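PDB 4B9P: anti-sigma-I factor RsgI2 from Clostridium thermocellum, which probably holds the sigma factor SigI2 inactive until polysaccharide binds its extracellular sensing domain, the cellulose-binding family 3 carbohydrate-binding module that makes up this chain. Local coordinates for residues Ile152-Tyr155 against Tyr161-Ile164; Ile54-Thr59 against Tyr129-Asn134; Ala11-Arg16 against Ile44-Thr49. All coordinates share one frame; numbering follows the deposited sequence.

Contact 1: residues Ile152-Tyr155 against Tyr161-Ile164; sequences ITVY and YWGI
Two residues, Tyr161 and Trp162, stand opposite the single Val154, a classic beta bulge in which one carbonyl oxygen takes two consecutive amide N-H groups. Tyr161 N reaches Val154 O at 2.8 Å, in the carbonyl plane, whereas Trp162 N lies 3.2 Å from Val154 O and its bond is bent to 137° at the hydrogen. Val154 N answers with a bond to Trp162 O of 3.0 Å, and Thr153 CA adds a C-H contact to that same oxygen. The bulge sits in the antiparallel hairpin of strands 152-156 and 159-162, the latter an outermost strand of one sheet of the CBM3 beta sandwich. The Val154 and Trp162 side chains run at a slant to one another on the sheet face that meets strand 7-13, where Leu9 touches both; their CB atoms are 3.8 Å apart. With CG anti to the backbone N (chi1 177°), the Trp162 indole turns its CD1 edge onto Ile152 O, which lies in the ring plane 3.1 Å from CD1, while NE1 donates to Trp149 O. Gly163, at a positive phi of 100°, has no side chain to run into Ile152 O and Thr153 CA, and Gly163 CA comes 4.4 Å from Thr153 CA. Thr153 CG2 rests 3.8 Å from the carbonyl carbon of Ile164.

Contact 2: residues Ile54-Thr59 against Tyr129-Asn134; sequences INEIYT and YMYDQN. With CA (calcium ion), chain B.
Glu56 reaches from strand 56-63, an outermost strand of one sheet of the CBM3 beta sandwich, to Tyr131 in the short strand 131-132 beside the calcium site. Glu56 CB remains 4.1 Å from Tyr131 OH. Glu56 CG, placed beside the backbone N (chi1 -65°), comes closer, 3.4 Å from Tyr131 OH. The chain runs extended to Glu56 CD, also 3.4 Å from Tyr131 OH, and carboxylate and phenol planes stand 58° apart. At the tip, Glu56 OE2 accepts the Tyr131 hydroxyl proton, with OE2 and OH 2.6 Å apart. The bond uses the anti lone pair, away from the other carboxylate oxygen, and Glu56 OE2 lies in the Tyr131 ring plane at the edge, 3.5 Å from Tyr131 CE1. Tyr48 OH hydrogen-bonds to OE2 as well; two phenols gripping one oxygen fix the carboxylate and would tend to stabilise its negative charge. Tyr131 is buried, its side chain touching Val53, Thr20 and Ile111. The residue after it enters the metal site with its backbone: Asp132 O binds the calcium ion at 2.4 Å, alongside Thr49, Asp51, Ser135 and Asp136, and water 1 completes this group with its oxygen 2.5 Å from the metal.

Contact 3: residues Ala11-Arg16 against Ile44-Thr49; sequences AYNHIR and IRYYYT. With CA (calcium ion), chain B; ZN (zinc ion), chain C.
Asn13 and Tyr46 bridge the two facing sheets of the CBM3 beta sandwich, from strand 7-13 to strand 42-48, with one buried polar bond. Earlier on strand 7-13, Ala11 packs on Ile152 of the other sheet, and Tyr12 hydrogen-bonds Arg26 NH1 through its hydroxyl. Asn13 then sends its amide inward: Asn13 ND2 donates to Tyr46 OH at 3.0 Å, the N-H...O angle 153°. The two side chains come from opposite directions, with amide and ring planes 65° apart. Tyr46 CB already points toward 11-16, and with CG anti to the backbone N (chi1 -179°) the side chain carries OH to the amide. Asn140 N binds Asn13 OD1, so both ends of the amide are used and its rotation is fixed. His14 begins the loop and binds a zinc ion through NE2 at 2.0 Å, with waters 2 and 3 as further ligands. Arg16 folds back on the strand end: Arg16 NH1 donates to Asn13 O at 2.9 Å, the oxygen lying close to the guanidinium plane. At the end of 44-49, Thr49 chelates the calcium ion through both its oxygens, O at 2.5 Å and OG1 at 2.4 Å.

Overall arrangement
Contact 3 is the most central of the three, a buried side-chain bond between the two sheets; contacts 1 and 2 are partly buried and lie on opposite sides of the chain's centre, without touching. Contact 1 is mainly backbone bonding within a hairpin, and it joins contact 3 through neighbouring strands 152-156 and 42-48, where the Thr153 carbonyl takes the Arg45 backbone N-H. Contacts 2 and 3 share the calcium ion and water 1. They also meet directly at Tyr48 with Glu56 and at Gln133 with Ile15. Contact 2 brings in a carboxylate, whereas contact 3 pairs neutral groups across the interior.

Contact 1: residues Ile152-Tyr155 against Tyr161-Ile164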
ATOM      1  N   ILE A 152       2.677  -5.130  -6.038  1.00 17.16           N
ATOM      2  CA  ILE A 152       2.085  -4.986  -4.711  1.00 17.43           C
ATOM      3  C   ILE A 152       1.470  -6.347  -4.397  1.00 17.73           C
ATOM      4  O   ILE A 152       0.801  -6.937  -5.241  1.00 20.36           O
ATOM      5  CB  ILE A 152       1.012  -3.869  -4.701  1.00 17.10           C
ATOM      6  CG1 ILE A 152       1.727  -2.504  -4.793  1.00 16.93           C
ATOM      7  CG2 ILE A 152       0.102  -3.970  -3.460  1.00 19.38           C
ATOM      8  CD1 ILE A 152       0.745  -1.363  -5.080  1.00 18.53           C
ATOM      9  N   THR A 153       1.731  -6.887  -3.204  1.00 16.51           N
ATOM     10  CA  THR A 153       1.236  -8.238  -2.921  1.00 17.25           C
ATOM     11  C   THR A 153       0.024  -8.194  -2.015  1.00 16.85           C
ATOM     12  O   THR A 153      -0.192  -7.230  -1.277  1.00 17.50           O
ATOM     13  CB  THR A 153       2.323  -9.096  -2.242  1.00 18.55           C
ATOM     14  OG1 THR A 153       2.845  -8.368  -1.121  1.00 19.14           O
ATOM     15  CG2 THR A 153       3.452  -9.421  -3.217  1.00 21.64           C
ATOM     16  N   VAL A 154      -0.788  -9.246  -2.085  1.00 16.69           N
ATOM     17  CA  VAL A 154      -1.995  -9.349  -1.261  1.00 17.22           C
ATOM     18  C   VAL A 154      -2.073 -10.755  -0.693  1.00 17.72           C
ATOM     19  O   VAL A 154      -1.872 -11.732  -1.431  1.00 18.51           O
ATOM     20  CB  VAL A 154      -3.307  -9.048  -2.047  1.00 18.28           C
ATOM     21  CG1 VAL A 154      -4.508  -9.054  -1.095  1.00 20.16           C
ATOM     22  CG2 VAL A 154      -3.218  -7.734  -2.818  1.00 19.74           C
ATOM     23  N   TYR A 155      -2.318 -10.827   0.613  1.00 18.27           N
ATOM     24  CA  TYR A 155      -2.420 -12.100   1.335  1.00 18.89           C
ATOM     25  C   TYR A 155      -3.809 -12.211   1.946  1.00 19.33           C
ATOM     26  O   TYR A 155      -4.364 -11.219   2.430  1.00 20.20           O
ATOM     27  CB  TYR A 155      -1.410 -12.162   2.486  1.00 20.11           C
ATOM     28  CG  TYR A 155      -0.044 -11.826   1.994  1.00 19.49           C
ATOM     29  CD1 TYR A 155       0.328 -10.495   1.838  1.00 20.37           C
ATOM     30  CD2 TYR A 155       0.870 -12.810   1.670  1.00 21.58           C
ATOM     31  CE1 TYR A 155       1.566 -10.136   1.379  1.00 21.87           C
ATOM     32  CE2 TYR A 155       2.170 -12.434   1.184  1.00 23.66           C
ATOM     33  CZ  TYR A 155       2.488 -11.078   1.047  1.00 22.64           C
ATOM     34  OH  TYR A 155       3.713 -10.625   0.582  1.00 25.01           O
ATOM     35  N   TYR A 161      -2.228 -14.331  -2.431  1.00 20.34           N
ATOM     36  CA  TYR A 161      -3.246 -14.452  -3.473  1.00 20.44           C
ATOM     37  C   TYR A 161      -3.038 -13.514  -4.651  1.00 19.27           C
ATOM     38  O   TYR A 161      -3.752 -13.623  -5.638  1.00 22.48           O
ATOM     39  CB  TYR A 161      -4.652 -14.213  -2.902  1.00 22.82           C
ATOM     40  CG  TYR A 161      -5.335 -15.464  -2.460  1.00 23.10           C
ATOM     41  CD1 TYR A 161      -5.060 -16.030  -1.215  1.00 24.00           C
ATOM     42  CD2 TYR A 161      -6.235 -16.117  -3.301  1.00 24.95           C
ATOM     43  CE1 TYR A 161      -5.675 -17.206  -0.809  1.00 25.80           C
ATOM     44  CE2 TYR A 161      -6.857 -17.291  -2.908  1.00 27.48           C
ATOM     45  CZ  TYR A 161      -6.598 -17.827  -1.663  1.00 27.96           C
ATOM     46  OH  TYR A 161      -7.211 -19.002  -1.311  1.00 33.99           O
ATOM     47  N   TRP A 162      -2.087 -12.586  -4.552  1.00 18.99           N
ATOM     48  CA  TRP A 162      -1.842 -11.669  -5.657  1.00 18.70           C
ATOM     49  C   TRP A 162      -0.426 -11.162  -5.580  1.00 18.42           C
ATOM     50  O   TRP A 162       0.043 -10.818  -4.502  1.00 18.59           O
ATOM     51  CB  TRP A 162      -2.779 -10.441  -5.576  1.00 17.81           C
ATOM     52  CG  TRP A 162      -2.475  -9.481  -6.663  1.00 18.07           C
ATOM     53  CD1 TRP A 162      -1.583  -8.461  -6.605  1.00 17.96           C
ATOM     54  CD2 TRP A 162      -3.002  -9.489  -7.991  1.00 17.77           C
ATOM     55  NE1 TRP A 162      -1.493  -7.833  -7.828  1.00 18.65           N
ATOM     56  CE2 TRP A 162      -2.366  -8.444  -8.691  1.00 17.35           C
ATOM     57  CE3 TRP A 162      -3.968 -10.267  -8.645  1.00 18.81           C
ATOM     58  CZ2 TRP A 162      -2.658  -8.155 -10.009  1.00 20.00           C
ATOM     59  CZ3 TRP A 162      -4.257  -9.995  -9.965  1.00 19.61           C
ATOM     60  CH2 TRP A 162      -3.618  -8.946 -10.636  1.00 20.60           C
ATOM     61  N   GLY A 163       0.251 -11.101  -6.724  1.00 18.43           N
ATOM     62  CA  GLY A 163       1.469 -10.334  -6.797  1.00 18.74           C
ATOM     63  C   GLY A 163       2.721 -11.166  -6.705  1.00 19.89           C
ATOM     64  O   GLY A 163       2.704 -12.378  -6.471  1.00 22.23           O
ATOM     65  N   ILE A 164       3.838 -10.476  -6.917  1.00 20.44           N
ATOM     66  CA  ILE A 164       5.157 -11.080  -6.936  1.00 22.04           C
ATOM     67  C   ILE A 164       5.993 -10.424  -5.859  1.00 21.78           C
ATOM     68  O   ILE A 164       6.212  -9.216  -5.885  1.00 21.48           O
ATOM     69  CB  ILE A 164       5.806 -10.877  -8.293  1.00 23.72           C
ATOM     70  CG1 ILE A 164       4.899 -11.426  -9.394  1.00 27.29           C
ATOM     71  CG2 ILE A 164       7.215 -11.515  -8.341  1.00 26.05           C
ATOM     72  CD1 ILE A 164       5.410 -11.197 -10.768  1.00 32.55           C
TER

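Contact 2: residues Ile54-Thr59 against Tyr129-Asn134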
ATOM      1  N   ILE A  54      13.062   9.375   8.225  1.00 15.98           N
ATOM      2  CA  ILE A  54      12.751   8.989   9.607  1.00 15.34           C
ATOM      3  C   ILE A  54      11.334   9.459   9.977  1.00 16.39           C
ATOM      4  O   ILE A  54      10.696  10.190   9.206  1.00 16.53           O
ATOM      5  CB  ILE A  54      13.817   9.556  10.579  1.00 16.52           C
ATOM      6  CG1 ILE A  54      13.828  11.096  10.554  1.00 17.60           C
ATOM      7  CG2 ILE A  54      15.171   8.914  10.293  1.00 18.34           C
ATOM      8  CD1 ILE A  54      14.678  11.717  11.674  1.00 20.80           C
ATOM      9  N   ASN A  55      10.859   9.081  11.168  1.00 17.01           N
ATOM     10  CA  ASN A  55       9.500   9.412  11.640  1.00 16.10           C
ATOM     11  C   ASN A  55       8.434   8.911  10.673  1.00 16.60           C
ATOM     12  O   ASN A  55       7.395   9.566  10.506  1.00 17.02           O
ATOM     13  CB  ASN A  55       9.283  10.916  11.833  1.00 16.81           C
ATOM     14  CG  ASN A  55      10.344  11.593  12.650  1.00 16.11           C
ATOM     15  OD1 ASN A  55      10.819  11.072  13.665  1.00 18.61           O
ATOM     16  ND2 ASN A  55      10.684  12.815  12.258  1.00 16.59           N
ATOM     17  N   GLU A  56       8.668   7.776  10.029  1.00 16.48           N
ATOM     18  CA  GLU A  56       7.726   7.361   8.984  1.00 16.96           C
ATOM     19  C   GLU A  56       6.391   6.944   9.596  1.00 16.41           C
ATOM     20  O   GLU A  56       6.358   6.097  10.474  1.00 19.02           O
ATOM     21  CB  GLU A  56       8.299   6.209   8.210  1.00 17.74           C
ATOM     22  CG  GLU A  56       9.541   6.523   7.422  1.00 19.60           C
ATOM     23  CD  GLU A  56       9.921   5.292   6.625  1.00 20.49           C
ATOM     24  OE1 GLU A  56      10.617   4.405   7.195  1.00 22.03           O
ATOM     25  OE2 GLU A  56       9.444   5.115   5.474  1.00 20.28           O
ATOM     26  N   ILE A  57       5.294   7.510   9.084  1.00 17.06           N
ATOM     27  CA  ILE A  57       3.951   7.166   9.524  1.00 18.05           C
ATOM     28  C   ILE A  57       3.100   6.888   8.297  1.00 17.34           C
ATOM     29  O   ILE A  57       3.416   7.314   7.171  1.00 18.69           O
ATOM     30  CB  ILE A  57       3.320   8.301  10.387  1.00 20.57           C
ATOM     31  CG1 ILE A  57       3.136   9.575   9.561  1.00 23.44           C
ATOM     32  CG2 ILE A  57       4.133   8.521  11.680  1.00 23.07           C
ATOM     33  CD1 ILE A  57       2.200  10.579  10.227  1.00 26.18           C
ATOM     34  N   TYR A  58       2.007   6.188   8.528  1.00 18.83           N
ATOM     35  CA  TYR A  58       1.016   5.895   7.524  1.00 18.57           C
ATOM     36  C   TYR A  58      -0.259   6.668   7.855  1.00 18.95           C
ATOM     37  O   TYR A  58      -0.693   6.693   9.021  1.00 20.30           O
ATOM     38  CB  TYR A  58       0.663   4.374   7.585  1.00 19.16           C
ATOM     39  CG  TYR A  58      -0.527   4.040   6.717  1.00 19.18           C
ATOM     40  CD1 TYR A  58      -0.352   3.778   5.375  1.00 17.72           C
ATOM     41  CD2 TYR A  58      -1.832   4.091   7.230  1.00 19.41           C
ATOM     42  CE1 TYR A  58      -1.443   3.511   4.533  1.00 18.43           C
ATOM     43  CE2 TYR A  58      -2.917   3.830   6.424  1.00 18.97           C
ATOM     44  CZ  TYR A  58      -2.722   3.585   5.077  1.00 18.01           C
ATOM     45  OH  TYR A  58      -3.800   3.392   4.260  1.00 18.94           O
ATOM     46  N   THR A  59      -0.903   7.234   6.837  1.00 18.62           N
ATOM     47  CA  THR A  59      -2.242   7.705   7.023  1.00 19.60           C
ATOM     48  C   THR A  59      -3.114   7.309   5.824  1.00 20.05           C
ATOM     49  O   THR A  59      -2.656   7.297   4.679  1.00 19.62           O
ATOM     50  CB  THR A  59      -2.304   9.205   7.307  1.00 24.17           C
ATOM     51  OG1 THR A  59      -3.635   9.580   7.710  1.00 29.14           O
ATOM     52  CG2 THR A  59      -1.874   9.989   6.117  1.00 25.97           C
ATOM     53  N   TYR A 129      13.601  13.479   5.107  1.00 16.37           N
ATOM     54  CA  TYR A 129      12.196  13.410   4.698  1.00 16.58           C
ATOM     55  C   TYR A 129      12.001  13.132   3.221  1.00 16.77           C
ATOM     56  O   TYR A 129      10.865  12.821   2.816  1.00 18.52           O
ATOM     57  CB  TYR A 129      11.357  14.614   5.154  1.00 17.17           C
ATOM     58  CG  TYR A 129      11.869  15.942   4.594  1.00 17.30           C
ATOM     59  CD1 TYR A 129      11.435  16.409   3.360  1.00 20.09           C
ATOM     60  CD2 TYR A 129      12.781  16.727   5.311  1.00 18.15           C
ATOM     61  CE1 TYR A 129      11.870  17.586   2.859  1.00 21.29           C
ATOM     62  CE2 TYR A 129      13.220  17.939   4.815  1.00 19.40           C
ATOM     63  CZ  TYR A 129      12.741  18.365   3.600  1.00 21.22           C
ATOM     64  OH  TYR A 129      13.203  19.558   3.106  1.00 24.09           O
ATOM     65  N   MET A 130      13.051  13.241   2.414  0.59 17.58           N
ATOM     66  CA  MET A 130      12.883  13.038   0.975  0.59 17.15           C
ATOM     67  C   MET A 130      13.202  11.586   0.613  0.59 15.91           C
ATOM     68  O   MET A 130      14.330  11.116   0.820  0.59 16.40           O
ATOM     69  CB  MET A 130      13.810  13.979   0.221  0.59 19.01           C
ATOM     70  CG  MET A 130      13.450  14.136  -1.236  0.59 17.86           C
ATOM     71  SD  MET A 130      11.942  15.132  -1.512  0.59 19.70           S
ATOM     72  CE  MET A 130      12.670  16.787  -1.439  0.59 22.26           C
ATOM     73  N   TYR A 131      12.205  10.876   0.084  1.00 16.22           N
ATOM     74  CA  TYR A 131      12.375   9.544  -0.486  1.00 15.69           C
ATOM     75  C   TYR A 131      12.884   9.606  -1.905  1.00 17.48           C
ATOM     76  O   TYR A 131      12.522  10.521  -2.666  1.00 19.61           O
ATOM     77  CB  TYR A 131      11.043   8.869  -0.565  1.00 16.95           C
ATOM     78  CG  TYR A 131      10.422   8.467   0.756  1.00 16.17           C
ATOM     79  CD1 TYR A 131      10.958   7.441   1.510  1.00 17.23           C
ATOM     80  CD2 TYR A 131       9.256   9.072   1.189  1.00 17.49           C
ATOM     81  CE1 TYR A 131      10.331   7.026   2.687  1.00 17.01           C
ATOM     82  CE2 TYR A 131       8.611   8.655   2.335  1.00 18.71           C
ATOM     83  CZ  TYR A 131       9.138   7.617   3.062  1.00 17.18           C
ATOM     84  OH  TYR A 131       8.493   7.210   4.215  1.00 19.19           O
ATOM     85  N   ASP A 132      13.640   8.567  -2.317  1.00 16.25           N
ATOM     86  CA  ASP A 132      13.908   8.292  -3.720  1.00 15.87           C
ATOM     87  C   ASP A 132      12.975   7.175  -4.150  1.00 16.21           C
ATOM     88  O   ASP A 132      13.063   6.062  -3.594  1.00 16.28           O
ATOM     89  CB  ASP A 132      15.365   7.863  -3.878  1.00 16.60           C
ATOM     90  CG  ASP A 132      15.656   7.400  -5.264  1.00 17.84           C
ATOM     91  OD1 ASP A 132      15.501   6.192  -5.586  1.00 19.12           O
ATOM     92  OD2 ASP A 132      16.075   8.252  -6.068  1.00 21.95           O
ATOM     93  N   GLN A 133      12.100   7.426  -5.134  1.00 16.24           N
ATOM     94  CA  GLN A 133      11.080   6.418  -5.475  1.00 16.06           C
ATOM     95  C   GLN A 133      11.545   5.375  -6.469  1.00 16.22           C
ATOM     96  O   GLN A 133      10.989   4.295  -6.503  1.00 16.97           O
ATOM     97  CB  GLN A 133       9.806   7.077  -6.017  1.00 16.73           C
ATOM     98  CG  GLN A 133       9.164   8.040  -5.027  1.00 17.89           C
ATOM     99  CD  GLN A 133       7.702   8.239  -5.258  1.00 15.93           C
ATOM    100  OE1 GLN A 133       6.901   7.446  -4.749  1.00 16.91           O
ATOM    101  NE2 GLN A 133       7.330   9.227  -6.069  1.00 17.34           N
ATOM    102  N   ASN A 134      12.505   5.683  -7.329  1.00 16.92           N
ATOM    103  CA  ASN A 134      12.866   4.687  -8.341  1.00 18.92           C
ATOM    104  C   ASN A 134      13.582   3.489  -7.717  1.00 18.61           C
ATOM    105  O   ASN A 134      13.651   2.435  -8.350  1.00 21.46           O
ATOM    106  CB  ASN A 134      13.735   5.342  -9.406  1.00 23.06           C
ATOM    107  CG  ASN A 134      12.962   6.307 -10.260  1.00 28.99           C
ATOM    108  OD1 ASN A 134      13.305   7.477 -10.362  1.00 37.41           O
ATOM    109  ND2 ASN A 134      11.895   5.824 -10.857  1.00 27.19           N
TER
HETATM  110 CA    CA B1167      13.561   4.542  -1.831  1.00 15.38          CA
HETATM  111  O   HOH W   1      11.441   5.669  -1.213  1.00 17.00           O

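Contact 3: residues Ala11-Arg16 against Ile44-Thr49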
ATOM      1  N   ALA A  11      -3.480  -0.405  -9.020  1.00 16.53           N
ATOM      2  CA  ALA A  11      -2.793   0.619  -8.226  1.00 16.68           C
ATOM      3  C   ALA A  11      -2.185   1.659  -9.145  1.00 16.66           C
ATOM      4  O   ALA A  11      -2.008   1.431 -10.356  1.00 17.35           O
ATOM      5  CB  ALA A  11      -1.696  -0.022  -7.391  1.00 17.54           C
ATOM      6  N   TYR A  12      -1.833   2.797  -8.584  1.00 16.13           N
ATOM      7  CA  TYR A  12      -0.929   3.714  -9.221  1.00 16.05           C
ATOM      8  C   TYR A  12      -0.332   4.606  -8.142  1.00 16.84           C
ATOM      9  O   TYR A  12      -0.820   4.646  -7.005  1.00 17.52           O
ATOM     10  CB  TYR A  12      -1.621   4.549 -10.316  1.00 17.42           C
ATOM     11  CG  TYR A  12      -2.580   5.612  -9.866  1.00 18.16           C
ATOM     12  CD1 TYR A  12      -3.855   5.277  -9.403  1.00 19.56           C
ATOM     13  CD2 TYR A  12      -2.253   6.967  -9.961  1.00 20.47           C
ATOM     14  CE1 TYR A  12      -4.773   6.261  -9.014  1.00 21.48           C
ATOM     15  CE2 TYR A  12      -3.160   7.942  -9.582  1.00 22.48           C
ATOM     16  CZ  TYR A  12      -4.416   7.591  -9.126  1.00 23.60           C
ATOM     17  OH  TYR A  12      -5.313   8.577  -8.751  1.00 26.48           O
ATOM     18  N   ASN A  13       0.731   5.332  -8.512  1.00 16.78           N
ATOM     19  CA  ASN A  13       1.309   6.340  -7.643  1.00 16.51           C
ATOM     20  C   ASN A  13       0.811   7.705  -8.041  1.00 16.26           C
ATOM     21  O   ASN A  13       0.944   8.124  -9.171  1.00 18.42           O
ATOM     22  CB  ASN A  13       2.828   6.250  -7.730  1.00 17.00           C
ATOM     23  CG  ASN A  13       3.345   5.037  -7.043  1.00 15.95           C
ATOM     24  OD1 ASN A  13       3.470   3.969  -7.631  1.00 17.73           O
ATOM     25  ND2 ASN A  13       3.617   5.163  -5.758  1.00 16.87           N
ATOM     26  N   HIS A  14       0.232   8.415  -7.079  1.00 17.22           N
ATOM     27  CA  HIS A  14      -0.338   9.720  -7.363  1.00 18.20           C
ATOM     28  C   HIS A  14       0.720  10.804  -7.459  1.00 19.97           C
ATOM     29  O   HIS A  14       0.470  11.847  -8.063  1.00 22.92           O
ATOM     30  CB  HIS A  14      -1.385  10.039  -6.288  1.00 20.32           C
ATOM     31  CG  HIS A  14      -2.185  11.272  -6.559  1.00 21.92           C
ATOM     32  ND1 HIS A  14      -2.188  12.358  -5.710  1.00 24.84           N
ATOM     33  CD2 HIS A  14      -3.065  11.573  -7.542  1.00 23.80           C
ATOM     34  CE1 HIS A  14      -3.011  13.287  -6.172  1.00 25.25           C
ATOM     35  NE2 HIS A  14      -3.564  12.832  -7.276  1.00 25.17           N
ATOM     36  N   ILE A  15       1.878  10.562  -6.856  1.00 18.61           N
ATOM     37  CA  ILE A  15       3.052  11.393  -7.051  1.00 17.94           C
ATOM     38  C   ILE A  15       4.129  10.518  -7.654  1.00 18.13           C
ATOM     39  O   ILE A  15       4.484   9.480  -7.053  1.00 17.81           O
ATOM     40  CB  ILE A  15       3.584  11.978  -5.719  1.00 20.52           C
ATOM     41  CG1 ILE A  15       2.546  12.906  -5.093  1.00 23.51           C
ATOM     42  CG2 ILE A  15       4.915  12.701  -5.929  1.00 21.98           C
ATOM     43  CD1 ILE A  15       2.972  13.397  -3.760  1.00 27.25           C
ATOM     44  N   ARG A  16       4.639  10.921  -8.817  1.00 18.27           N
ATOM     45  CA  ARG A  16       5.592  10.082  -9.537  1.00 18.19           C
ATOM     46  C   ARG A  16       6.953  10.709  -9.740  1.00 19.30           C
ATOM     47  O   ARG A  16       7.768  10.204 -10.512  1.00 21.71           O
ATOM     48  CB  ARG A  16       4.987   9.699 -10.893  1.00 19.83           C
ATOM     49  CG  ARG A  16       3.770   8.823 -10.720  1.00 19.89           C
ATOM     50  CD  ARG A  16       3.066   8.473 -11.982  1.00 19.82           C
ATOM     51  NE  ARG A  16       2.521   9.603 -12.702  1.00 23.30           N
ATOM     52  CZ  ARG A  16       1.394  10.263 -12.409  1.00 23.44           C
ATOM     53  NH1 ARG A  16       0.623   9.956 -11.373  1.00 22.19           N
ATOM     54  NH2 ARG A  16       1.014  11.241 -13.213  1.00 27.26           N
ATOM     55  N   ILE A  44      -2.222  -6.130   2.472  1.00 16.59           N
ATOM     56  CA  ILE A  44      -1.691  -5.635   1.205  1.00 16.79           C
ATOM     57  C   ILE A  44      -0.343  -5.009   1.482  1.00 16.00           C
ATOM     58  O   ILE A  44      -0.258  -4.230   2.434  1.00 18.33           O
ATOM     59  CB  ILE A  44      -2.635  -4.581   0.628  1.00 17.04           C
ATOM     60  CG1 ILE A  44      -4.044  -5.136   0.391  1.00 18.30           C
ATOM     61  CG2 ILE A  44      -2.073  -4.012  -0.679  1.00 18.67           C
ATOM     62  CD1 ILE A  44      -5.071  -4.047   0.166  1.00 21.21           C
ATOM     63  N   ARG A  45       0.690  -5.323   0.688  1.00 16.19           N
ATOM     64  CA  ARG A  45       2.025  -4.775   0.963  1.00 16.40           C
ATOM     65  C   ARG A  45       2.557  -3.989  -0.222  1.00 16.47           C
ATOM     66  O   ARG A  45       2.604  -4.479  -1.353  1.00 17.47           O
ATOM     67  CB  ARG A  45       3.035  -5.885   1.293  1.00 16.87           C
ATOM     68  CG  ARG A  45       2.683  -6.576   2.563  1.00 17.91           C
ATOM     69  CD  ARG A  45       3.713  -7.616   2.894  1.00 21.34           C
ATOM     70  NE  ARG A  45       3.367  -8.226   4.169  1.00 25.95           N
ATOM     71  CZ  ARG A  45       3.975  -9.295   4.638  1.00 33.09           C
ATOM     72  NH1 ARG A  45       4.948  -9.860   3.927  1.00 34.83           N
ATOM     73  NH2 ARG A  45       3.597  -9.808   5.801  1.00 36.54           N
ATOM     74  N   TYR A  46       3.000  -2.769   0.083  1.00 15.64           N
ATOM     75  CA  TYR A  46       3.682  -1.884  -0.863  1.00 16.19           C
ATOM     76  C   TYR A  46       5.145  -1.842  -0.409  1.00 16.08           C
ATOM     77  O   TYR A  46       5.434  -1.313   0.671  1.00 16.53           O
ATOM     78  CB  TYR A  46       3.060  -0.470  -0.798  1.00 16.62           C
ATOM     79  CG  TYR A  46       3.704   0.502  -1.778  1.00 16.51           C
ATOM     80  CD1 TYR A  46       4.860   1.239  -1.435  1.00 17.11           C
ATOM     81  CD2 TYR A  46       3.145   0.729  -3.044  1.00 17.22           C
ATOM     82  CE1 TYR A  46       5.457   2.094  -2.351  1.00 17.02           C
ATOM     83  CE2 TYR A  46       3.736   1.615  -3.967  1.00 17.23           C
ATOM     84  CZ  TYR A  46       4.874   2.306  -3.597  1.00 15.78           C
ATOM     85  OH  TYR A  46       5.393   3.130  -4.529  1.00 16.67           O
ATOM     86  N   TYR A  47       6.044  -2.375  -1.228  1.00 16.10           N
ATOM     87  CA  TYR A  47       7.458  -2.522  -0.869  1.00 15.80           C
ATOM     88  C   TYR A  47       8.292  -1.357  -1.377  1.00 15.37           C
ATOM     89  O   TYR A  47       8.093  -0.884  -2.508  1.00 16.21           O
ATOM     90  CB  TYR A  47       8.019  -3.785  -1.504  1.00 16.34           C
ATOM     91  CG  TYR A  47       7.467  -5.056  -0.976  1.00 17.27           C
ATOM     92  CD1 TYR A  47       7.962  -5.615   0.213  1.00 19.26           C
ATOM     93  CD2 TYR A  47       6.417  -5.702  -1.634  1.00 21.43           C
ATOM     94  CE1 TYR A  47       7.474  -6.828   0.689  1.00 23.90           C
ATOM     95  CE2 TYR A  47       5.912  -6.884  -1.155  1.00 25.34           C
ATOM     96  CZ  TYR A  47       6.422  -7.440   0.002  1.00 27.68           C
ATOM     97  OH  TYR A  47       5.871  -8.643   0.426  1.00 34.97           O
ATOM     98  N   TYR A  48       9.247  -0.903  -0.563  1.00 15.56           N
ATOM     99  CA  TYR A  48      10.023   0.270  -0.945  1.00 15.54           C
ATOM    100  C   TYR A  48      11.327   0.251  -0.139  1.00 15.00           C
ATOM    101  O   TYR A  48      11.533  -0.586   0.752  1.00 15.47           O
ATOM    102  CB  TYR A  48       9.214   1.547  -0.682  1.00 16.12           C
ATOM    103  CG  TYR A  48       8.948   1.884   0.783  1.00 15.30           C
ATOM    104  CD1 TYR A  48       7.934   1.241   1.511  1.00 16.47           C
ATOM    105  CD2 TYR A  48       9.683   2.872   1.421  1.00 16.72           C
ATOM    106  CE1 TYR A  48       7.694   1.527   2.820  1.00 17.09           C
ATOM    107  CE2 TYR A  48       9.417   3.198   2.758  1.00 17.35           C
ATOM    108  CZ  TYR A  48       8.411   2.520   3.429  1.00 17.33           C
ATOM    109  OH  TYR A  48       8.162   2.822   4.744  1.00 19.27           O
ATOM    110  N   THR A  49      12.210   1.189  -0.478  1.00 15.13           N
ATOM    111  CA  THR A  49      13.401   1.455   0.350  1.00 15.09           C
ATOM    112  C   THR A  49      13.220   2.787   1.063  1.00 15.25           C
ATOM    113  O   THR A  49      12.977   3.813   0.434  1.00 15.49           O
ATOM    114  CB  THR A  49      14.658   1.471  -0.511  1.00 15.94           C
ATOM    115  OG1 THR A  49      14.414   2.281  -1.673  1.00 16.06           O
ATOM    116  CG2 THR A  49      15.061   0.030  -0.907  1.00 16.68           C
TER
HETATM  117 CA    CA B1167      13.561   4.542  -1.831  1.00 15.38          CA
HETATM  118 ZN    ZN C1168      -4.950  13.829  -8.242  0.76 34.05          ZN
HETATM  119  O   HOH W   1      11.441   5.669  -1.213  1.00 17.00           O
HETATM  120  O   HOH W   2      -5.760  12.187  -9.336  1.00 56.78           O
HETATM  121  O   HOH W   3      -3.778  14.772  -9.655  1.00 49.56           O